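Local coordinates for protein kinase domain-containing protein (Chaetomium thermophilum, PDB 6Z3U), which probably phosphorylates serine and threonine residues, including the RNA polymerase II C-terminal repeats, as the cyclin-dependent kinase of the CDK-activating complex, at residues R191-T205 against W382-P396. Residues are numbered along the deposited sequence; the frame is centred on the assembly and turned at random.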
ATOM      1  N   ARG B 191     -30.084  19.674  11.767  1.00 33.22           N
ATOM      2  CA  ARG B 191     -29.580  20.718  12.651  1.00 25.90           C
ATOM      3  C   ARG B 191     -28.392  20.179  13.434  1.00 25.76           C
ATOM      4  O   ARG B 191     -28.511  19.154  14.116  1.00 24.37           O
ATOM      5  CB  ARG B 191     -30.669  21.190  13.618  1.00 26.56           C
ATOM      6  CG  ARG B 191     -31.873  21.844  12.967  1.00 25.04           C
ATOM      7  CD  ARG B 191     -31.703  23.350  12.876  1.00 24.46           C
ATOM      8  NE  ARG B 191     -30.799  23.728  11.797  1.00 23.76           N
ATOM      9  CZ  ARG B 191     -31.138  23.745  10.512  1.00 24.10           C
ATOM     10  NH1 ARG B 191     -30.249  24.106   9.602  1.00 29.96           N
ATOM     11  NH2 ARG B 191     -32.364  23.398  10.137  1.00 25.97           N
ATOM     12  N   TYR B 192     -27.255  20.871  13.353  1.00 24.24           N
ATOM     13  CA  TYR B 192     -26.079  20.501  14.128  1.00 27.12           C
ATOM     14  C   TYR B 192     -25.364  21.758  14.601  1.00 31.76           C
ATOM     15  O   TYR B 192     -25.462  22.819  13.977  1.00 37.06           O
ATOM     16  CB  TYR B 192     -25.120  19.601  13.328  1.00 29.87           C
ATOM     17  CG  TYR B 192     -24.371  20.270  12.197  1.00 22.03           C
ATOM     18  CD1 TYR B 192     -23.218  21.008  12.438  1.00 23.26           C
ATOM     19  CD2 TYR B 192     -24.795  20.133  10.882  1.00 21.36           C
ATOM     20  CE1 TYR B 192     -22.524  21.605  11.406  1.00 20.79           C
ATOM     21  CE2 TYR B 192     -24.109  20.729   9.844  1.00 20.84           C
ATOM     22  CZ  TYR B 192     -22.974  21.463  10.112  1.00 20.13           C
ATOM     23  OH  TYR B 192     -22.285  22.056   9.082  1.00 22.02           O
ATOM     24  N   GLY B 193     -24.645  21.626  15.716  1.00 27.03           N
ATOM     25  CA  GLY B 193     -23.989  22.758  16.342  1.00 20.58           C
ATOM     26  C   GLY B 193     -22.493  22.585  16.489  1.00 20.05           C
ATOM     27  O   GLY B 193     -21.908  21.666  15.911  1.00 28.71           O
ATOM     28  N   ALA B 194     -21.861  23.467  17.268  1.00 19.79           N
ATOM     29  CA  ALA B 194     -20.407  23.434  17.391  1.00 19.38           C
ATOM     30  C   ALA B 194     -19.928  22.143  18.041  1.00 19.71           C
ATOM     31  O   ALA B 194     -18.904  21.582  17.637  1.00 24.80           O
ATOM     32  CB  ALA B 194     -19.921  24.641  18.191  1.00 23.08           C
ATOM     33  N   ALA B 195     -20.643  21.663  19.058  1.00 20.36           N
ATOM     34  CA  ALA B 195     -20.218  20.438  19.727  1.00 20.82           C
ATOM     35  C   ALA B 195     -20.256  19.247  18.781  1.00 20.84           C
ATOM     36  O   ALA B 195     -19.461  18.313  18.929  1.00 30.02           O
ATOM     37  CB  ALA B 195     -21.092  20.174  20.951  1.00 31.11           C
ATOM     38  N   ASP B 196     -21.166  19.258  17.806  1.00 20.95           N
ATOM     39  CA  ASP B 196     -21.202  18.187  16.816  1.00 20.91           C
ATOM     40  C   ASP B 196     -20.050  18.314  15.827  1.00 20.23           C
ATOM     41  O   ASP B 196     -19.450  17.309  15.430  1.00 20.27           O
ATOM     42  CB  ASP B 196     -22.543  18.198  16.089  1.00 22.23           C
ATOM     43  CG  ASP B 196     -23.709  18.006  17.034  1.00 23.32           C
ATOM     44  OD1 ASP B 196     -23.594  17.152  17.937  1.00 22.58           O
ATOM     45  OD2 ASP B 196     -24.729  18.713  16.884  1.00 22.25           O
ATOM     46  N   ILE B 197     -19.733  19.541  15.413  1.00 19.69           N
ATOM     47  CA  ILE B 197     -18.574  19.749  14.552  1.00 19.16           C
ATOM     48  C   ILE B 197     -17.320  19.211  15.229  1.00 19.10           C
ATOM     49  O   ILE B 197     -16.496  18.536  14.601  1.00 20.83           O
ATOM     50  CB  ILE B 197     -18.438  21.241  14.196  1.00 18.72           C
ATOM     51  CG1 ILE B 197     -19.676  21.709  13.426  1.00 18.88           C
ATOM     52  CG2 ILE B 197     -17.166  21.487  13.389  1.00 18.29           C
ATOM     53  CD1 ILE B 197     -19.676  23.189  13.095  1.00 23.26           C
ATOM     54  N   LYS B 198     -17.156  19.506  16.521  1.00 21.13           N
ATOM     55  CA  LYS B 198     -15.981  19.035  17.248  1.00 20.21           C
ATOM     56  C   LYS B 198     -15.934  17.513  17.294  1.00 22.90           C
ATOM     57  O   LYS B 198     -14.852  16.916  17.249  1.00 29.42           O
ATOM     58  CB  LYS B 198     -15.974  19.618  18.662  1.00 19.68           C
ATOM     59  CG  LYS B 198     -14.746  19.245  19.476  1.00 22.14           C
ATOM     60  CD  LYS B 198     -14.756  19.872  20.867  1.00 26.93           C
ATOM     61  CE  LYS B 198     -14.549  21.377  20.814  1.00 33.42           C
ATOM     62  NZ  LYS B 198     -14.446  21.975  22.176  1.00 31.57           N
ATOM     63  N   ALA B 199     -17.096  16.864  17.394  1.00 20.27           N
ATOM     64  CA  ALA B 199     -17.117  15.406  17.421  1.00 21.12           C
ATOM     65  C   ALA B 199     -16.727  14.824  16.068  1.00 24.77           C
ATOM     66  O   ALA B 199     -15.936  13.877  15.996  1.00 31.21           O
ATOM     67  CB  ALA B 199     -18.498  14.907  17.840  1.00 29.12           C
ATOM     68  N   TRP B 200     -17.274  15.378  14.984  1.00 27.49           N
ATOM     69  CA  TRP B 200     -16.924  14.903  13.649  1.00 21.06           C
ATOM     70  C   TRP B 200     -15.454  15.160  13.348  1.00 19.52           C
ATOM     71  O   TRP B 200     -14.728  14.259  12.912  1.00 20.87           O
ATOM     72  CB  TRP B 200     -17.811  15.582  12.607  1.00 21.14           C
ATOM     73  CG  TRP B 200     -19.227  15.087  12.591  1.00 22.43           C
ATOM     74  CD1 TRP B 200     -19.656  13.819  12.860  1.00 22.67           C
ATOM     75  CD2 TRP B 200     -20.401  15.855  12.304  1.00 23.06           C
ATOM     76  NE1 TRP B 200     -21.023  13.748  12.747  1.00 30.50           N
ATOM     77  CE2 TRP B 200     -21.505  14.986  12.409  1.00 25.17           C
ATOM     78  CE3 TRP B 200     -20.625  17.193  11.965  1.00 22.17           C
ATOM     79  CZ2 TRP B 200     -22.813  15.410  12.184  1.00 24.63           C
ATOM     80  CZ3 TRP B 200     -21.926  17.612  11.746  1.00 26.17           C
ATOM     81  CH2 TRP B 200     -23.002  16.723  11.855  1.00 23.47           C
ATOM     82  N   MET B 201     -14.994  16.390  13.582  1.00 19.11           N
ATOM     83  CA  MET B 201     -13.604  16.726  13.297  1.00 18.76           C
ATOM     84  C   MET B 201     -12.646  15.838  14.082  1.00 19.02           C
ATOM     85  O   MET B 201     -11.572  15.485  13.585  1.00 18.94           O
ATOM     86  CB  MET B 201     -13.356  18.199  13.617  1.00 28.81           C
ATOM     87  CG  MET B 201     -13.974  19.163  12.620  1.00 23.09           C
ATOM     88  SD  MET B 201     -13.283  18.993  10.966  1.00 18.16           S
ATOM     89  CE  MET B 201     -11.563  19.368  11.283  1.00 18.07           C
ATOM     90  N   GLY B 202     -13.012  15.471  15.312  1.00 22.87           N
ATOM     91  CA  GLY B 202     -12.190  14.540  16.068  1.00 19.83           C
ATOM     92  C   GLY B 202     -12.042  13.203  15.369  1.00 21.57           C
ATOM     93  O   GLY B 202     -10.960  12.610  15.359  1.00 25.14           O
ATOM     94  N   MET B 203     -13.132  12.705  14.786  1.00 26.86           N
ATOM     95  CA  MET B 203     -13.073  11.456  14.035  1.00 25.60           C
ATOM     96  C   MET B 203     -12.201  11.604  12.795  1.00 23.05           C
ATOM     97  O   MET B 203     -11.298  10.792  12.557  1.00 24.17           O
ATOM     98  CB  MET B 203     -14.490  11.027  13.656  1.00 24.57           C
ATOM     99  CG  MET B 203     -15.344  10.673  14.858  1.00 21.48           C
ATOM    100  SD  MET B 203     -17.094  10.566  14.465  1.00 29.47           S
ATOM    101  CE  MET B 203     -17.772  10.104  16.056  1.00 27.86           C
ATOM    102  N   LEU B 204     -12.459  12.636  11.991  1.00 24.94           N
ATOM    103  CA  LEU B 204     -11.667  12.864  10.785  1.00 19.37           C
ATOM    104  C   LEU B 204     -10.186  13.015  11.117  1.00 19.23           C
ATOM    105  O   LEU B 204      -9.328  12.423  10.454  1.00 19.32           O
ATOM    106  CB  LEU B 204     -12.185  14.101  10.050  1.00 19.04           C
ATOM    107  CG  LEU B 204     -11.333  14.614   8.888  1.00 18.84           C
ATOM    108  CD1 LEU B 204     -11.079  13.507   7.889  1.00 30.97           C
ATOM    109  CD2 LEU B 204     -12.004  15.799   8.211  1.00 18.67           C
ATOM    110  N   THR B 205      -9.867  13.804  12.144  1.00 19.10           N
ATOM    111  CA  THR B 205      -8.465  14.033  12.479  1.00 19.09           C
ATOM    112  C   THR B 205      -7.782  12.734  12.891  1.00 27.86           C
ATOM    113  O   THR B 205      -6.628  12.488  12.521  1.00 28.72           O
ATOM    114  CB  THR B 205      -8.353  15.078  13.589  1.00 25.00           C
ATOM    115  OG1 THR B 205      -9.014  16.282  13.181  1.00 27.65           O
ATOM    116  CG2 THR B 205      -6.898  15.395  13.893  1.00 32.14           C
ATOM    117  N   TRP B 382      -8.388  22.811  21.309  1.00 40.01           N
ATOM    118  CA  TRP B 382      -9.795  22.897  20.926  1.00 29.05           C
ATOM    119  C   TRP B 382     -10.588  21.701  21.440  1.00 30.04           C
ATOM    120  O   TRP B 382     -11.761  21.836  21.808  1.00 30.71           O
ATOM    121  CB  TRP B 382      -9.923  22.997  19.408  1.00 26.68           C
ATOM    122  CG  TRP B 382     -11.324  23.230  18.947  1.00 27.91           C
ATOM    123  CD1 TRP B 382     -12.225  24.105  19.478  1.00 35.67           C
ATOM    124  CD2 TRP B 382     -11.997  22.562  17.873  1.00 29.20           C
ATOM    125  NE1 TRP B 382     -13.414  24.034  18.793  1.00 27.48           N
ATOM    126  CE2 TRP B 382     -13.300  23.093  17.804  1.00 24.07           C
ATOM    127  CE3 TRP B 382     -11.623  21.570  16.961  1.00 24.56           C
ATOM    128  CZ2 TRP B 382     -14.229  22.665  16.861  1.00 23.20           C
ATOM    129  CZ3 TRP B 382     -12.548  21.147  16.025  1.00 22.82           C
ATOM    130  CH2 TRP B 382     -13.837  21.693  15.985  1.00 22.59           C
ATOM    131  N   TRP B 383      -9.970  20.518  21.457  1.00 33.87           N
ATOM    132  CA  TRP B 383     -10.705  19.319  21.844  1.00 31.93           C
ATOM    133  C   TRP B 383     -11.046  19.335  23.328  1.00 33.11           C
ATOM    134  O   TRP B 383     -12.155  18.950  23.718  1.00 42.08           O
ATOM    135  CB  TRP B 383      -9.897  18.069  21.500  1.00 38.28           C
ATOM    136  CG  TRP B 383      -9.366  18.060  20.105  1.00 28.80           C
ATOM    137  CD1 TRP B 383      -8.059  18.139  19.729  1.00 29.96           C
ATOM    138  CD2 TRP B 383     -10.128  17.980  18.897  1.00 24.52           C
ATOM    139  NE1 TRP B 383      -7.959  18.107  18.361  1.00 26.45           N
ATOM    140  CE2 TRP B 383      -9.217  18.010  17.826  1.00 24.24           C
ATOM    141  CE3 TRP B 383     -11.494  17.884  18.615  1.00 23.86           C
ATOM    142  CZ2 TRP B 383      -9.623  17.948  16.499  1.00 23.36           C
ATOM    143  CZ3 TRP B 383     -11.896  17.823  17.297  1.00 22.98           C
ATOM    144  CH2 TRP B 383     -10.963  17.855  16.254  1.00 26.78           C
ATOM    145  N   ARG B 384     -10.115  19.783  24.169  1.00 29.47           N
ATOM    146  CA  ARG B 384     -10.333  19.834  25.609  1.00 40.33           C
ATOM    147  C   ARG B 384     -10.934  21.154  26.084  1.00 40.11           C
ATOM    148  O   ARG B 384     -11.183  21.305  27.285  1.00 38.14           O
ATOM    149  CB  ARG B 384      -9.016  19.557  26.354  1.00 41.08           C
ATOM    150  CG  ARG B 384      -7.786  20.313  25.852  1.00 45.85           C
ATOM    151  CD  ARG B 384      -6.510  19.539  26.180  1.00 46.87           C
ATOM    152  NE  ARG B 384      -5.340  20.046  25.464  1.00 49.33           N
ATOM    153  CZ  ARG B 384      -4.391  20.811  25.998  1.00 55.42           C
ATOM    154  NH1 ARG B 384      -4.449  21.175  27.274  1.00 68.15           N
ATOM    155  NH2 ARG B 384      -3.373  21.212  25.249  1.00 54.88           N
ATOM    156  N   THR B 385     -11.179  22.100  25.184  1.00 40.92           N
ATOM    157  CA  THR B 385     -11.891  23.325  25.518  1.00 30.21           C
ATOM    158  C   THR B 385     -13.393  23.094  25.395  1.00 40.72           C
ATOM    159  O   THR B 385     -13.850  22.375  24.503  1.00 51.85           O
ATOM    160  CB  THR B 385     -11.461  24.470  24.601  1.00 32.11           C
ATOM    161  OG1 THR B 385     -10.121  24.867  24.922  1.00 33.93           O
ATOM    162  CG2 THR B 385     -12.384  25.664  24.756  1.00 31.21           C
ATOM    163  N   ASP B 386     -14.156  23.701  26.298  1.00 41.34           N
ATOM    164  CA  ASP B 386     -15.602  23.552  26.260  1.00 38.97           C
ATOM    165  C   ASP B 386     -16.177  24.261  25.035  1.00 40.72           C
ATOM    166  O   ASP B 386     -15.620  25.259  24.568  1.00 44.44           O
ATOM    167  CB  ASP B 386     -16.235  24.118  27.526  1.00 45.77           C
ATOM    168  CG  ASP B 386     -15.992  23.244  28.738  1.00 65.71           C
ATOM    169  OD1 ASP B 386     -15.856  22.013  28.564  1.00 68.03           O
ATOM    170  OD2 ASP B 386     -15.935  23.786  29.864  1.00 81.41           O
ATOM    171  N   PRO B 387     -17.303  23.768  24.491  1.00 44.79           N
ATOM    172  CA  PRO B 387     -18.067  22.613  24.972  1.00 47.17           C
ATOM    173  C   PRO B 387     -17.478  21.278  24.531  1.00 45.17           C
ATOM    174  O   PRO B 387     -16.950  21.179  23.424  1.00 39.41           O
ATOM    175  CB  PRO B 387     -19.436  22.825  24.334  1.00 43.95           C
ATOM    176  CG  PRO B 387     -19.110  23.471  23.028  1.00 32.09           C
ATOM    177  CD  PRO B 387     -17.930  24.372  23.299  1.00 38.78           C
ATOM    178  N   LYS B 388     -17.587  20.261  25.383  1.00 48.21           N
ATOM    179  CA  LYS B 388     -17.071  18.947  25.034  1.00 37.39           C
ATOM    180  C   LYS B 388     -17.794  18.416  23.797  1.00 28.84           C
ATOM    181  O   LYS B 388     -18.944  18.780  23.534  1.00 33.97           O
ATOM    182  CB  LYS B 388     -17.228  17.982  26.207  1.00 45.57           C
ATOM    183  CG  LYS B 388     -16.372  18.358  27.411  1.00 62.62           C
ATOM    184  CD  LYS B 388     -16.558  17.402  28.580  1.00 80.08           C
ATOM    185  CE  LYS B 388     -15.657  17.790  29.751  1.00 92.72           C
ATOM    186  NZ  LYS B 388     -15.821  16.893  30.932  1.00 94.28           N
ATOM    187  N   PRO B 389     -17.141  17.562  23.014  1.00 27.07           N
ATOM    188  CA  PRO B 389     -17.770  17.073  21.784  1.00 24.47           C
ATOM    189  C   PRO B 389     -18.957  16.173  22.067  1.00 26.18           C
ATOM    190  O   PRO B 389     -19.049  15.524  23.111  1.00 25.27           O
ATOM    191  CB  PRO B 389     -16.643  16.299  21.089  1.00 34.39           C
ATOM    192  CG  PRO B 389     -15.718  15.906  22.193  1.00 42.40           C
ATOM    193  CD  PRO B 389     -15.784  17.019  23.199  1.00 44.81           C
ATOM    194  N   THR B 390     -19.872  16.137  21.102  1.00 33.12           N
ATOM    195  CA  THR B 390     -21.078  15.339  21.235  1.00 28.94           C
ATOM    196  C   THR B 390     -20.746  13.854  21.161  1.00 28.19           C
ATOM    197  O   THR B 390     -19.842  13.430  20.434  1.00 31.93           O
ATOM    198  CB  THR B 390     -22.078  15.695  20.136  1.00 24.17           C
ATOM    199  OG1 THR B 390     -22.300  17.110  20.127  1.00 31.76           O
ATOM    200  CG2 THR B 390     -23.401  14.981  20.367  1.00 32.57           C
ATOM    201  N   ARG B 391     -21.489  13.063  21.926  1.00 33.35           N
ATOM    202  CA  ARG B 391     -21.353  11.615  21.860  1.00 33.86           C
ATOM    203  C   ARG B 391     -21.929  11.104  20.546  1.00 46.10           C
ATOM    204  O   ARG B 391     -22.991  11.547  20.102  1.00 55.11           O
ATOM    205  CB  ARG B 391     -22.057  10.964  23.048  1.00 52.48           C
ATOM    206  CG  ARG B 391     -21.742   9.487  23.233  1.00 63.60           C
ATOM    207  CD  ARG B 391     -22.307   8.963  24.549  1.00 71.88           C
ATOM    208  NE  ARG B 391     -23.753   9.160  24.651  1.00 70.67           N
ATOM    209  CZ  ARG B 391     -24.667   8.211  24.455  1.00 70.99           C
ATOM    210  NH1 ARG B 391     -24.306   6.973  24.143  1.00 76.26           N
ATOM    211  NH2 ARG B 391     -25.954   8.507  24.575  1.00 69.97           N
ATOM    212  N   LYS B 392     -21.216  10.163  19.924  1.00 44.42           N
ATOM    213  CA  LYS B 392     -21.612   9.699  18.598  1.00 47.93           C
ATOM    214  C   LYS B 392     -23.048   9.193  18.580  1.00 49.49           C
ATOM    215  O   LYS B 392     -23.734   9.311  17.558  1.00 46.32           O
ATOM    216  CB  LYS B 392     -20.660   8.601  18.121  1.00 54.23           C
ATOM    217  CG  LYS B 392     -20.402   7.508  19.146  1.00 57.59           C
ATOM    218  CD  LYS B 392     -19.864   6.247  18.487  1.00 47.23           C
ATOM    219  CE  LYS B 392     -19.299   5.286  19.512  1.00 40.44           C
ATOM    220  NZ  LYS B 392     -18.419   4.273  18.881  1.00 44.82           N
ATOM    221  N   GLU B 393     -23.526   8.639  19.693  1.00 63.62           N
ATOM    222  CA  GLU B 393     -24.905   8.174  19.747  1.00 63.98           C
ATOM    223  C   GLU B 393     -25.902   9.323  19.685  1.00 62.76           C
ATOM    224  O   GLU B 393     -27.064   9.100  19.330  1.00 64.82           O
ATOM    225  CB  GLU B 393     -25.137   7.361  21.022  1.00 67.44           C
ATOM    226  CG  GLU B 393     -24.685   5.907  20.943  1.00 73.52           C
ATOM    227  CD  GLU B 393     -23.174   5.755  20.920  1.00 73.00           C
ATOM    228  OE1 GLU B 393     -22.674   4.871  20.190  1.00 72.10           O
ATOM    229  OE2 GLU B 393     -22.486   6.520  21.630  1.00 74.37           O
ATOM    230  N   ASP B 394     -25.475  10.542  20.008  1.00 52.59           N
ATOM    231  CA  ASP B 394     -26.349  11.706  19.989  1.00 48.43           C
ATOM    232  C   ASP B 394     -26.145  12.585  18.763  1.00 41.24           C
ATOM    233  O   ASP B 394     -26.766  13.649  18.674  1.00 42.95           O
ATOM    234  CB  ASP B 394     -26.137  12.546  21.255  1.00 52.32           C
ATOM    235  CG  ASP B 394     -26.652  11.859  22.505  1.00 56.46           C
ATOM    236  OD1 ASP B 394     -26.885  10.632  22.461  1.00 63.03           O
ATOM    237  OD2 ASP B 394     -26.825  12.549  23.533  1.00 52.34           O
ATOM    238  N   LEU B 395     -25.299  12.177  17.821  1.00 42.86           N
ATOM    239  CA  LEU B 395     -25.045  13.000  16.652  1.00 35.89           C
ATOM    240  C   LEU B 395     -26.274  13.023  15.746  1.00 33.84           C
ATOM    241  O   LEU B 395     -27.086  12.096  15.759  1.00 38.91           O
ATOM    242  CB  LEU B 395     -23.838  12.476  15.882  1.00 39.20           C
ATOM    243  CG  LEU B 395     -22.459  12.825  16.446  1.00 34.64           C
ATOM    244  CD1 LEU B 395     -21.365  12.062  15.720  1.00 36.02           C
ATOM    245  CD2 LEU B 395     -22.203  14.321  16.346  1.00 35.75           C
ATOM    246  N   PRO B 396     -26.421  14.070  14.935  1.00 23.21           N
ATOM    247  CA  PRO B 396     -27.560  14.120  14.010  1.00 27.65           C
ATOM    248  C   PRO B 396     -27.533  12.976  13.009  1.00 32.53           C
ATOM    249  O   PRO B 396     -26.475  12.582  12.511  1.00 42.90           O
ATOM    250  CB  PRO B 396     -27.390  15.477  13.313  1.00 28.22           C
ATOM    251  CG  PRO B 396     -26.561  16.286  14.240  1.00 23.40           C
ATOM    252  CD  PRO B 396     -25.651  15.326  14.936  1.00 25.62           C
TER
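Lys198 lies over one face of the Trp382 indole and ends among backbone carbonyls of Trp382 and the loop after it. The contact belongs to the C-terminal lobe of the protein kinase fold. There, the segment 382-396, a last turn of helix and the loop after it, runs across the N-terminal half of helix 194-213. Lys198 CE sits 3.7 Å from the centroid of the five-membered ring of Trp382, a CH-pi contact, and NZ adds a cation-pi contact over the same face. The lysine chain runs out extended to CD, and a bend at chi3 (-70°) carries CE over the indole and NZ to the carbonyls. NZ donates to Trp382 O at 2.7 Å, nearly in line with the C=O bond. It also donates to Pro387 O at 2.9 Å, from above that carbonyl plane. With alanine in place of Lys198, Pro387 O and Trp382 O would probably lose the ammonium that links them, and the five-membered ring of Trp382 would lose the CE methylene over its face. Trp383 fits as a knob among Lys198, Met201, Gly202 and Thr205. Met201 CB lies at the edge of this ring, 3.6 Å from CH2, while Trp383 NE1 donates a hydrogen bond to Met377 O. Phe286 of helix 276-291 also meets the Trp382 ring, the planes about 30° apart. Leu395 covers one face of Trp200, with CD2 4.2 Å from the five-membered ring centroid. Pro396 CD approaches the same indole obliquely. Between the Trp382 and Trp200 contacts, Ala195 O accepts Thr390 N and Ala199 N from opposite faces of its plane. The loop is thus hydrogen-bonded to a carbonyl already used within the helix. The Asp196 carboxylate turns back toward the helix start, where OD2 accepts the N-cap Gly193 N at 3.1 Å. OD1 takes Thr390 OG1 at 2.5 Å, from above the carboxylate plane.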